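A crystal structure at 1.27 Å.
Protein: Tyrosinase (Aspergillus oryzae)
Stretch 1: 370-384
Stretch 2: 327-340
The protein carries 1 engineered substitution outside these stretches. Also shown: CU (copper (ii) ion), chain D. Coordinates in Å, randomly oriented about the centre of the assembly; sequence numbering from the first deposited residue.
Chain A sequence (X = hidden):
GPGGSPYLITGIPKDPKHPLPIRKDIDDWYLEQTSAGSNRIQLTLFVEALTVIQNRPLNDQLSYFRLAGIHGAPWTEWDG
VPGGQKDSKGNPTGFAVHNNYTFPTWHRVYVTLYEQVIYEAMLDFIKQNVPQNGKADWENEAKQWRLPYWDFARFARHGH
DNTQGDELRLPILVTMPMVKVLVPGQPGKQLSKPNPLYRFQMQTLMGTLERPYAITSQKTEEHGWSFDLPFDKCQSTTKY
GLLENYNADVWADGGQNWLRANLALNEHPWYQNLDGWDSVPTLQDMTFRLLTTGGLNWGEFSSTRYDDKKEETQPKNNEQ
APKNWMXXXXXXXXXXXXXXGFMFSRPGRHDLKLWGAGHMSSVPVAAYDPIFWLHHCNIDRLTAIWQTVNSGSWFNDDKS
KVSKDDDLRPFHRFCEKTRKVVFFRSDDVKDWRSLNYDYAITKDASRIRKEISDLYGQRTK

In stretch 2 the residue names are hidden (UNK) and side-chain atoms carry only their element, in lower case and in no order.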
ATOM      1  N   PRO A 370      -6.158   5.273 -12.080  1.00  8.79           N
ATOM      2  CA  PRO A 370      -6.106   4.577 -13.379  1.00  9.34           C
ATOM      3  C   PRO A 370      -7.018   3.370 -13.496  1.00  8.71           C
ATOM      4  O   PRO A 370      -7.370   2.984 -14.623  1.00  9.71           O
ATOM      5  CB  PRO A 370      -4.617   4.165 -13.473  1.00 10.91           C
ATOM      6  CG  PRO A 370      -3.913   5.271 -12.719  1.00 10.52           C
ATOM      7  CD  PRO A 370      -4.788   5.509 -11.503  1.00  9.56           C
ATOM      8  N   ILE A 371      -7.407   2.709 -12.394  1.00  8.24           N
ATOM      9  CA  ILE A 371      -8.356   1.608 -12.521  1.00  8.51           C
ATOM     10  C   ILE A 371      -9.734   2.068 -12.999  1.00  8.56           C
ATOM     11  O   ILE A 371     -10.513   1.251 -13.508  1.00  9.17           O
ATOM     12  CB  ILE A 371      -8.491   0.804 -11.214  1.00  8.70           C
ATOM     13  CG1 ILE A 371      -9.026  -0.605 -11.510  1.00 10.76           C
ATOM     14  CG2 ILE A 371      -9.309   1.554 -10.176  1.00 11.15           C
ATOM     15  CD1 ILE A 371      -9.129  -1.504 -10.297  1.00 11.37           C
ATOM     16  N   PHE A 372     -10.073   3.344 -12.828  1.00  8.22           N
ATOM     17  CA  PHE A 372     -11.340   3.897 -13.298  1.00  8.03           C
ATOM     18  C   PHE A 372     -11.636   3.419 -14.715  1.00  8.12           C
ATOM     19  O   PHE A 372     -12.743   2.981 -15.052  1.00  8.40           O
ATOM     20  CB  PHE A 372     -11.279   5.432 -13.274  1.00  8.51           C
ATOM     21  CG  PHE A 372     -12.490   6.091 -13.887  1.00  8.52           C
ATOM     22  CD1 PHE A 372     -12.526   6.352 -15.253  1.00  8.99           C
ATOM     23  CD2 PHE A 372     -13.576   6.443 -13.089  1.00  9.24           C
ATOM     24  CE1 PHE A 372     -13.652   6.945 -15.814  1.00  9.64           C
ATOM     25  CE2 PHE A 372     -14.685   7.048 -13.627  1.00  9.40           C
ATOM     26  CZ  PHE A 372     -14.701   7.300 -14.995  1.00  9.98           C
ATOM     27  N   TRP A 373     -10.652   3.546 -15.596  1.00  8.36           N
ATOM     28  CA  TRP A 373     -10.860   3.312 -17.017  1.00  8.83           C
ATOM     29  C   TRP A 373     -11.038   1.834 -17.316  1.00  8.85           C
ATOM     30  O   TRP A 373     -11.743   1.464 -18.245  1.00  8.64           O
ATOM     31  CB  TRP A 373      -9.637   3.870 -17.756  1.00  9.00           C
ATOM     32  CG  TRP A 373      -9.306   5.282 -17.354  1.00  9.06           C
ATOM     33  CD1 TRP A 373      -8.408   5.681 -16.395  1.00  9.75           C
ATOM     34  CD2 TRP A 373      -9.852   6.491 -17.913  1.00  9.38           C
ATOM     35  NE1 TRP A 373      -8.377   7.057 -16.311  1.00 10.57           N
ATOM     36  CE2 TRP A 373      -9.251   7.573 -17.245  1.00  9.92           C
ATOM     37  CE3 TRP A 373     -10.798   6.764 -18.924  1.00  9.15           C
ATOM     38  CZ2 TRP A 373      -9.555   8.898 -17.551  1.00 11.38           C
ATOM     39  CZ3 TRP A 373     -11.103   8.086 -19.224  1.00 10.49           C
ATOM     40  CH2 TRP A 373     -10.480   9.153 -18.534  1.00 11.23           C
ATOM     41  N   LEU A 374     -10.370   0.998 -16.523  1.00  9.09           N
ATOM     42  CA  LEU A 374     -10.486  -0.464 -16.672  1.00  8.68           C
ATOM     43  C   LEU A 374     -11.832  -0.963 -16.188  1.00  7.95           C
ATOM     44  O   LEU A 374     -12.449  -1.826 -16.824  1.00  8.78           O
ATOM     45  CB  LEU A 374      -9.343  -1.123 -15.899  1.00 10.46           C
ATOM     46  CG  LEU A 374      -7.928  -0.649 -16.219  1.00  9.90           C
ATOM     47  CD1 LEU A 374      -6.926  -1.401 -15.351  1.00 11.94           C
ATOM     48  CD2 LEU A 374      -7.576  -0.781 -17.696  1.00 12.43           C
ATOM     49  N   HIS A 375     -12.304  -0.366 -15.099  1.00  7.91           N
ATOM     50  CA  HIS A 375     -13.683  -0.596 -14.645  1.00  8.41           C
ATOM     51  C   HIS A 375     -14.672  -0.189 -15.726  1.00  8.14           C
ATOM     52  O   HIS A 375     -15.577  -0.953 -16.108  1.00  8.46           O
ATOM     53  CB  HIS A 375     -13.904   0.206 -13.358  1.00  8.45           C
ATOM     54  CG  HIS A 375     -15.275   0.098 -12.785  1.00  8.06           C
ATOM     55  ND1 HIS A 375     -15.962  -1.092 -12.692  1.00  9.08           N
ATOM     56  CD2 HIS A 375     -16.051   1.069 -12.210  1.00  9.62           C
ATOM     57  CE1 HIS A 375     -17.128  -0.836 -12.105  1.00  9.29           C
ATOM     58  NE2 HIS A 375     -17.221   0.458 -11.802  1.00  9.85           N
ATOM     59  N   HIS A 376     -14.531   1.055 -16.237  1.00  8.69           N
ATOM     60  CA  HIS A 376     -15.490   1.480 -17.251  1.00  8.06           C
ATOM     61  C   HIS A 376     -15.342   0.713 -18.549  1.00  8.52           C
ATOM     62  O   HIS A 376     -16.329   0.561 -19.273  1.00  8.92           O
ATOM     63  CB  HIS A 376     -15.384   3.004 -17.471  1.00  9.48           C
ATOM     64  CG  HIS A 376     -16.341   3.659 -16.497  1.00  8.95           C
ATOM     65  ND1 HIS A 376     -17.699   3.642 -16.734  1.00  9.59           N
ATOM     66  CD2 HIS A 376     -16.175   4.174 -15.261  1.00 10.31           C
ATOM     67  CE1 HIS A 376     -18.320   4.188 -15.703  1.00  9.66           C
ATOM     68  NE2 HIS A 376     -17.410   4.529 -14.772  1.00 10.27           N
ATOM     69  N   CYS A 377     -14.173   0.169 -18.852  1.00  8.34           N
ATOM     70  CA  CYS A 377     -14.061  -0.703 -20.005  1.00  8.53           C
ATOM     71  C   CYS A 377     -14.921  -1.948 -19.812  1.00  7.94           C
ATOM     72  O   CYS A 377     -15.660  -2.355 -20.741  1.00  8.96           O
ATOM     73  CB  CYS A 377     -12.568  -0.976 -20.285  1.00  9.88           C
ATOM     74  SG  CYS A 377     -12.421  -1.787 -21.909  1.00 10.56           S
ATOM     75  N   ASN A 378     -14.955  -2.521 -18.604  1.00  7.82           N
ATOM     76  CA  ASN A 378     -15.875  -3.637 -18.382  1.00  8.06           C
ATOM     77  C   ASN A 378     -17.332  -3.196 -18.343  1.00  8.71           C
ATOM     78  O   ASN A 378     -18.203  -3.949 -18.796  1.00  8.88           O
ATOM     79  CB  ASN A 378     -15.566  -4.411 -17.086  1.00  8.90           C
ATOM     80  CG  ASN A 378     -16.234  -5.776 -17.128  1.00  8.54           C
ATOM     81  OD1 ASN A 378     -16.150  -6.475 -18.155  1.00 10.23           O
ATOM     82  ND2 ASN A 378     -16.912  -6.179 -16.068  1.00  9.36           N
ATOM     83  N   ILE A 379     -17.645  -2.004 -17.837  1.00  8.35           N
ATOM     84  CA  ILE A 379     -19.043  -1.538 -17.902  1.00  8.29           C
ATOM     85  C   ILE A 379     -19.471  -1.415 -19.359  1.00  7.57           C
ATOM     86  O   ILE A 379     -20.618  -1.751 -19.706  1.00  8.95           O
ATOM     87  CB  ILE A 379     -19.203  -0.242 -17.109  1.00  8.52           C
ATOM     88  CG1 ILE A 379     -18.893  -0.475 -15.621  1.00  9.61           C
ATOM     89  CG2 ILE A 379     -20.569   0.402 -17.327  1.00  9.31           C
ATOM     90  CD1 ILE A 379     -19.777  -1.528 -14.966  1.00  9.52           C
ATOM     91  N   ASP A 380     -18.557  -0.974 -20.225  1.00  8.52           N
ATOM     92  CA  ASP A 380     -18.850  -0.915 -21.661  1.00  8.66           C
ATOM     93  C   ASP A 380     -19.102  -2.297 -22.240  1.00  8.46           C
ATOM     94  O   ASP A 380     -20.020  -2.495 -23.052  1.00  9.44           O
ATOM     95  CB  ASP A 380     -17.680  -0.235 -22.401  1.00  9.28           C
ATOM     96  CG  ASP A 380     -18.140   0.097 -23.815  1.00  9.58           C
ATOM     97  OD1 ASP A 380     -19.026   0.973 -23.916  1.00 10.41           O
ATOM     98  OD2 ASP A 380     -17.663  -0.529 -24.786  1.00  9.86           O
ATOM     99  N   ARG A 381     -18.279  -3.262 -21.838  1.00  8.76           N
ATOM    100  CA  ARG A 381     -18.431  -4.670 -22.253  1.00  8.11           C
ATOM    101  C   ARG A 381     -19.769  -5.250 -21.799  1.00  8.78           C
ATOM    102  O   ARG A 381     -20.461  -5.929 -22.565  1.00  8.91           O
ATOM    103  CB  ARG A 381     -17.233  -5.448 -21.688  1.00  9.37           C
ATOM    104  CG  ARG A 381     -17.321  -6.966 -21.969  1.00 10.10           C
ATOM    105  CD  ARG A 381     -15.989  -7.610 -21.539  1.00  9.61           C
ATOM    106  NE  ARG A 381     -16.093  -9.060 -21.473  1.00  9.42           N
ATOM    107  CZ  ARG A 381     -16.568  -9.723 -20.413  1.00  9.63           C
ATOM    108  NH1 ARG A 381     -17.000  -9.060 -19.336  1.00 10.03           N
ATOM    109  NH2 ARG A 381     -16.641 -11.042 -20.425  1.00 11.37           N
ATOM    110  N   LEU A 382     -20.138  -4.994 -20.539  1.00  8.94           N
ATOM    111  CA  LEU A 382     -21.422  -5.480 -20.036  1.00  8.35           C
ATOM    112  C   LEU A 382     -22.573  -4.867 -20.826  1.00  8.66           C
ATOM    113  O   LEU A 382     -23.553  -5.537 -21.145  1.00 10.06           O
ATOM    114  CB  LEU A 382     -21.578  -5.146 -18.556  1.00  9.20           C
ATOM    115  CG  LEU A 382     -20.646  -5.927 -17.609  1.00  9.49           C
ATOM    116  CD1 LEU A 382     -20.815  -5.412 -16.192  1.00 12.03           C
ATOM    117  CD2 LEU A 382     -20.902  -7.428 -17.692  1.00 12.17           C
ATOM    118  N   THR A 383     -22.439  -3.594 -21.181  1.00  8.37           N
ATOM    119  CA  THR A 383     -23.437  -2.943 -22.037  1.00  8.12           C
ATOM    120  C   THR A 383     -23.497  -3.664 -23.379  1.00  7.60           C
ATOM    121  O   THR A 383     -24.608  -3.936 -23.891  1.00  9.23           O
ATOM    122  CB  THR A 383     -23.138  -1.458 -22.214  1.00  8.22           C
ATOM    123  OG1 THR A 383     -23.145  -0.828 -20.923  1.00  9.48           O
ATOM    124  CG2 THR A 383     -24.240  -0.791 -23.031  1.00 10.97           C
ATOM    125  N   ALA A 384     -22.350  -3.926 -24.006  1.00  9.00           N
ATOM    126  CA  ALA A 384     -22.335  -4.597 -25.311  1.00  9.09           C
ATOM    127  C   ALA A 384     -22.916  -5.984 -25.212  1.00  9.00           C
ATOM    128  O   ALA A 384     -23.661  -6.430 -26.098  1.00 10.18           O
ATOM    129  CB  ALA A 384     -20.882  -4.646 -25.811  1.00 10.53           C
ATOM    130  N   UNK A 327     -29.649  -2.893 -11.646  1.00 10.95           N
ATOM    131  CA  UNK A 327     -29.256  -2.326 -12.935  1.00 10.34           C
ATOM    132  C   UNK A 327     -27.741  -2.106 -13.048  1.00  9.13           C
ATOM    133  O   UNK A 327     -26.990  -2.122 -12.071  1.00 10.32           O
ATOM    134  o   UNK A 327     -28.583   0.677 -12.395  1.00 10.97           O
ATOM    135  n   UNK A 327     -30.486   0.385 -11.249  1.00 15.02           N
ATOM    136  c   UNK A 327     -30.038  -1.030 -13.170  1.00 12.16           C
ATOM    137  c   UNK A 327     -29.640   0.080 -12.237  1.00 10.62           C
ATOM    138  N   UNK A 328     -27.284  -1.876 -14.283  1.00  9.07           N
ATOM    139  CA  UNK A 328     -25.872  -1.710 -14.580  1.00  7.93           C
ATOM    140  C   UNK A 328     -25.213  -0.588 -13.779  1.00  9.04           C
ATOM    141  O   UNK A 328     -24.113  -0.721 -13.221  1.00  9.24           O
ATOM    142  c   UNK A 328     -24.329  -0.291 -17.856  1.00 10.53           C
ATOM    143  c   UNK A 328     -25.720  -1.359 -16.070  1.00  8.76           C
ATOM    144  c   UNK A 328     -23.520  -2.369 -16.690  1.00 10.74           C
ATOM    145  c   UNK A 328     -24.293  -1.061 -16.542  1.00  8.05           C
ATOM    146  N   UNK A 329     -25.892   0.565 -13.698  1.00  8.44           N
ATOM    147  CA  UNK A 329     -25.283   1.717 -13.039  1.00  8.61           C
ATOM    148  C   UNK A 329     -25.152   1.457 -11.536  1.00  9.07           C
ATOM    149  O   UNK A 329     -24.118   1.798 -10.952  1.00  9.10           O
ATOM    150  c   UNK A 329     -26.123   2.968 -13.282  1.00 10.30           C
ATOM    151  o   UNK A 329     -25.597   6.570 -12.892  1.00 11.54           O
ATOM    152  c   UNK A 329     -25.464   4.235 -12.764  1.00 10.53           C
ATOM    153  c   UNK A 329     -26.198   5.505 -13.140  1.00 10.09           C
ATOM    154  o   UNK A 329     -27.350   5.482 -13.626  1.00 10.82           O
ATOM    155  N   UNK A 330     -26.164   0.856 -10.927  1.00  9.52           N
ATOM    156  CA  UNK A 330     -26.136   0.533  -9.495  1.00  9.81           C
ATOM    157  C   UNK A 330     -25.009  -0.442  -9.191  1.00  8.91           C
ATOM    158  O   UNK A 330     -24.299  -0.316  -8.185  1.00  9.75           O
ATOM    159  c   UNK A 330     -27.506  -0.022  -9.087  1.00 11.31           C
ATOM    160  N   UNK A 331     -24.853  -1.494 -10.007  1.00  8.90           N
ATOM    161  CA  UNK A 331     -23.743  -2.420  -9.778  1.00  8.68           C
ATOM    162  C   UNK A 331     -22.425  -1.652  -9.853  1.00  8.64           C
ATOM    163  O   UNK A 331     -21.536  -1.755  -9.007  1.00 10.23           O
ATOM    164  c   UNK A 331     -23.732  -3.595 -10.770  1.00  8.99           C
ATOM    165  c   UNK A 331     -25.091  -5.613 -11.596  1.00 11.34           C
ATOM    166  c   UNK A 331     -24.962  -4.499 -10.573  1.00 10.14           C
ATOM    167  c   UNK A 331     -22.446  -4.395 -10.649  1.00 11.01           C
ATOM    168  N   UNK A 332     -22.271  -0.871 -10.921  1.00  8.72           N
ATOM    169  CA  UNK A 332     -21.084  -0.051 -11.146  1.00  8.10           C
ATOM    170  C   UNK A 332     -20.788   0.865  -9.968  1.00  8.68           C
ATOM    171  O   UNK A 332     -19.609   1.060  -9.638  1.00  8.87           O
ATOM    172  c   UNK A 332     -19.685   2.690 -13.000  1.00  9.40           C
ATOM    173  c   UNK A 332     -20.802   2.159 -12.448  1.00  9.78           C
ATOM    174  c   UNK A 332     -21.305   0.751 -12.430  1.00 11.03           C
ATOM    175  n   UNK A 332     -21.503   3.227 -11.913  1.00 11.13           N
ATOM    176  c   UNK A 332     -20.822   4.343 -12.128  1.00 11.00           C
ATOM    177  n   UNK A 332     -19.693   4.054 -12.791  1.00 10.19           N
ATOM    178  N   UNK A 333     -21.803   1.439  -9.329  1.00  8.89           N
ATOM    179  CA  UNK A 333     -21.620   2.351  -8.188  1.00  8.90           C
ATOM    180  C   UNK A 333     -21.044   1.592  -7.012  1.00  8.63           C
ATOM    181  O   UNK A 333     -20.147   2.095  -6.320  1.00 10.32           O
ATOM    182  c   UNK A 333     -23.563   3.951  -8.746  1.00 10.51           C
ATOM    183  c   UNK A 333     -22.987   2.921  -7.794  1.00 10.83           C
ATOM    184  o   UNK A 333     -22.924   4.357  -9.700  1.00 12.00           O
ATOM    185  n   UNK A 333     -24.817   4.318  -8.479  1.00 12.44           N
ATOM    186  N   UNK A 334     -21.564   0.402  -6.752  1.00  8.52           N
ATOM    187  CA  UNK A 334     -21.031  -0.424  -5.670  1.00  8.66           C
ATOM    188  C   UNK A 334     -19.575  -0.765  -5.954  1.00  8.28           C
ATOM    189  O   UNK A 334     -18.723  -0.695  -5.053  1.00  9.23           O
ATOM    190  n   UNK A 334     -24.267  -1.262  -5.417  1.00 10.99           N
ATOM    191  c   UNK A 334     -23.143  -1.394  -4.730  1.00  9.87           C
ATOM    192  o   UNK A 334     -23.106  -1.326  -3.497  1.00 10.16           O
ATOM    193  c   UNK A 334     -21.889  -1.679  -5.521  1.00  9.94           C
ATOM    194  N   UNK A 335     -19.236  -1.170  -7.181  1.00  7.99           N
ATOM    195  CA  UNK A 335     -17.840  -1.526  -7.459  1.00  8.48           C
ATOM    196  C   UNK A 335     -16.941  -0.322  -7.252  1.00  8.43           C
ATOM    197  O   UNK A 335     -15.854  -0.451  -6.669  1.00  8.75           O
ATOM    198  c   UNK A 335     -18.500  -3.416  -8.958  1.00 10.40           C
ATOM    199  c   UNK A 335     -17.710  -2.119  -8.873  1.00  8.60           C
ATOM    200  c   UNK A 335     -16.247  -2.358  -9.183  1.00  9.91           C
ATOM    201  N   UNK A 336     -17.350   0.890  -7.658  1.00  9.16           N
ATOM    202  CA  UNK A 336     -16.574   2.092  -7.334  1.00  8.91           C
ATOM    203  C   UNK A 336     -16.300   2.182  -5.830  1.00  8.58           C
ATOM    204  O   UNK A 336     -15.174   2.436  -5.392  1.00  9.00           O
ATOM    205  n   UNK A 336     -17.074   4.502 -11.243  1.00  9.36           N
ATOM    206  c   UNK A 336     -17.351   3.337  -7.755  1.00  8.28           C
ATOM    207  n   UNK A 336     -15.928   4.552  -9.434  1.00 10.48           N
ATOM    208  c   UNK A 336     -17.814   3.845 -10.269  1.00  9.37           C
ATOM    209  c   UNK A 336     -17.084   3.860  -9.129  1.00  8.43           C
ATOM    210  c   UNK A 336     -15.959   4.947 -10.691  1.00 10.18           C
ATOM    211  N   UNK A 337     -17.351   1.982  -5.020  1.00  8.58           N
ATOM    212  CA  UNK A 337     -17.177   2.092  -3.565  1.00  9.09           C
ATOM    213  C   UNK A 337     -16.186   1.050  -3.060  1.00  8.32           C
ATOM    214  O   UNK A 337     -15.336   1.344  -2.200  1.00  9.58           O
ATOM    215  o   UNK A 337     -18.977   4.194  -3.336  1.00 14.48           O
ATOM    216  c   UNK A 337     -19.427   3.100  -3.022  1.00 10.91           C
ATOM    217  n   UNK A 337     -20.711   2.851  -2.773  1.00 15.39           N
ATOM    218  c   UNK A 337     -18.519   1.896  -2.861  1.00 10.60           C
ATOM    219  N   UNK A 338     -16.330  -0.179  -3.549  1.00  8.67           N
ATOM    220  CA  UNK A 338     -15.530  -1.289  -3.007  1.00  8.85           C
ATOM    221  C   UNK A 338     -14.077  -1.178  -3.426  1.00  8.24           C
ATOM    222  O   UNK A 338     -13.200  -1.622  -2.695  1.00  9.95           O
ATOM    223  c   UNK A 338     -18.487  -4.622  -4.596  1.00  9.66           C
ATOM    224  c   UNK A 338     -16.129  -2.644  -3.430  1.00  9.09           C
ATOM    225  c   UNK A 338     -17.547  -2.800  -2.961  1.00  8.52           C
ATOM    226  n   UNK A 338     -19.472  -2.581  -1.856  1.00 10.81           N
ATOM    227  c   UNK A 338     -20.829  -5.140  -4.125  1.00  9.33           C
ATOM    228  c   UNK A 338     -19.643  -5.316  -4.866  1.00  9.58           C
ATOM    229  c   UNK A 338     -18.502  -3.695  -3.541  1.00  8.22           C
ATOM    230  c   UNK A 338     -19.701  -3.527  -2.815  1.00  9.78           C
ATOM    231  c   UNK A 338     -20.873  -4.238  -3.098  1.00  9.09           C
ATOM    232  c   UNK A 338     -18.166  -2.147  -1.938  1.00 10.45           C
ATOM    233  N   UNK A 339     -13.799  -0.590  -4.594  1.00  9.41           N
ATOM    234  CA  UNK A 339     -12.406  -0.399  -5.023  1.00  9.50           C
ATOM    235  C   UNK A 339     -11.775   0.759  -4.274  1.00  8.90           C
ATOM    236  O   UNK A 339     -10.623   0.668  -3.841  1.00  9.57           O
ATOM    237  c   UNK A 339     -12.342  -0.127  -6.535  1.00  9.56           C
ATOM    238  c   UNK A 339     -10.941   0.282  -6.979  1.00 10.71           C
ATOM    239  c   UNK A 339     -12.779  -1.370  -7.312  1.00 10.72           C
ATOM    240  N   UNK A 340     -12.492   1.871  -4.135  1.00  8.77           N
ATOM    241  CA  UNK A 340     -11.908   3.104  -3.651  1.00  9.91           C
ATOM    242  C   UNK A 340     -11.846   3.198  -2.137  1.00  8.31           C
ATOM    243  O   UNK A 340     -10.964   3.862  -1.597  1.00  9.93           O
TER
HETATM  244 CU    CU D 502     -17.702   4.924 -12.979  0.53 10.87          CU
HETATM  245  O   HOH W   1     -18.288   7.080 -13.389  1.00 22.12           O

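Position 327 carries two carbons, the second bearing one oxygen and one nitrogen, and lies out of reach of stretch 1. Its oxygen accepts from the backbone N of position 330, capping the helix that follows; this is Asn-327, its OD1 2.8 Å from that N. Position 328 has four carbons forked at the second and points toward stretch 1, packing against Ile-379, Leu-382 and Thr-383. It is Leu-328, whose CD2 lies 3.9 Å from Ile-379 CG2 and 3.3 Å from Thr-383 OG1. Position 329 shows three carbons ending in two oxygens; its CA-to-CB bond points away from stretch 1, and it makes no contact there: Glu-329. Position 330 has a single carbon, out of reach of stretch 1, and is Ala-330.

Position 331 has four carbons forked at the first, one arm two carbons long, and stands sideways: Ile-331. At position 332 one carbon leads to a five-membered ring of three carbons and two nitrogens, one nitrogen facing the copper; the position points toward stretch 1 and meets His-375, His-376 and Ile-379. It is His-332, with CB 3.7 Å from Ile-379 CD1. Its NE2 lies 2.2 Å from CU, while ND1 donates to Glu-329 O at 3.1 Å.

Positions 333 and 334 each have two carbons, the second with one oxygen and one nitrogen, and neither touches stretch 1; they are Asn-333 and Asn-334. Asn-333 OD1 accepts a weak bond from His-332 ND1, and Asn-334 ND2 donates to Ala-330 O at 2.9 Å. Position 335 bears three carbons, branched at the first; its CA-to-CB bond points toward stretch 1, and a carbon meets His-375: Val-335, with CG1 3.4 Å from His-375 CE1.

Position 336 repeats the one-carbon, five-membered ring with two nitrogens, and its end approaches Phe-372, His-375 and His-376. It is His-336, bound to CU through NE2 at 1.9 Å. Position 337, two carbons with a terminal oxygen and nitrogen, is out of reach: Asn-337. Position 338 has one carbon, then fused five- and six-membered rings holding eight carbons and one nitrogen, also out of reach; it is Trp-338. Position 339 has three carbons branched at the first, one meeting Ile-371; it is Val-339, whose CG1 lies 3.8 Å from Ile-371 CG2. Position 340 has no side-chain atoms: Gly-340.

The two helices run nearly antiparallel, at 159°, and copper joins them. His-376 NE2, 1.9 Å from CU, completes a set of three histidine ligands with His-332 and His-336; a water lies 2.3 Å from CU. His-375 lies beside this site and does not bind this copper: its NE2 donates to His-332 O at 3.3 Å, and its ring edge meets the face of His-336. Aliphatic contacts at Leu-328 and Val-339 flank the histidine cluster along the helices.

Stretch 2 (327-340) NLEAIHNNVHNWVG
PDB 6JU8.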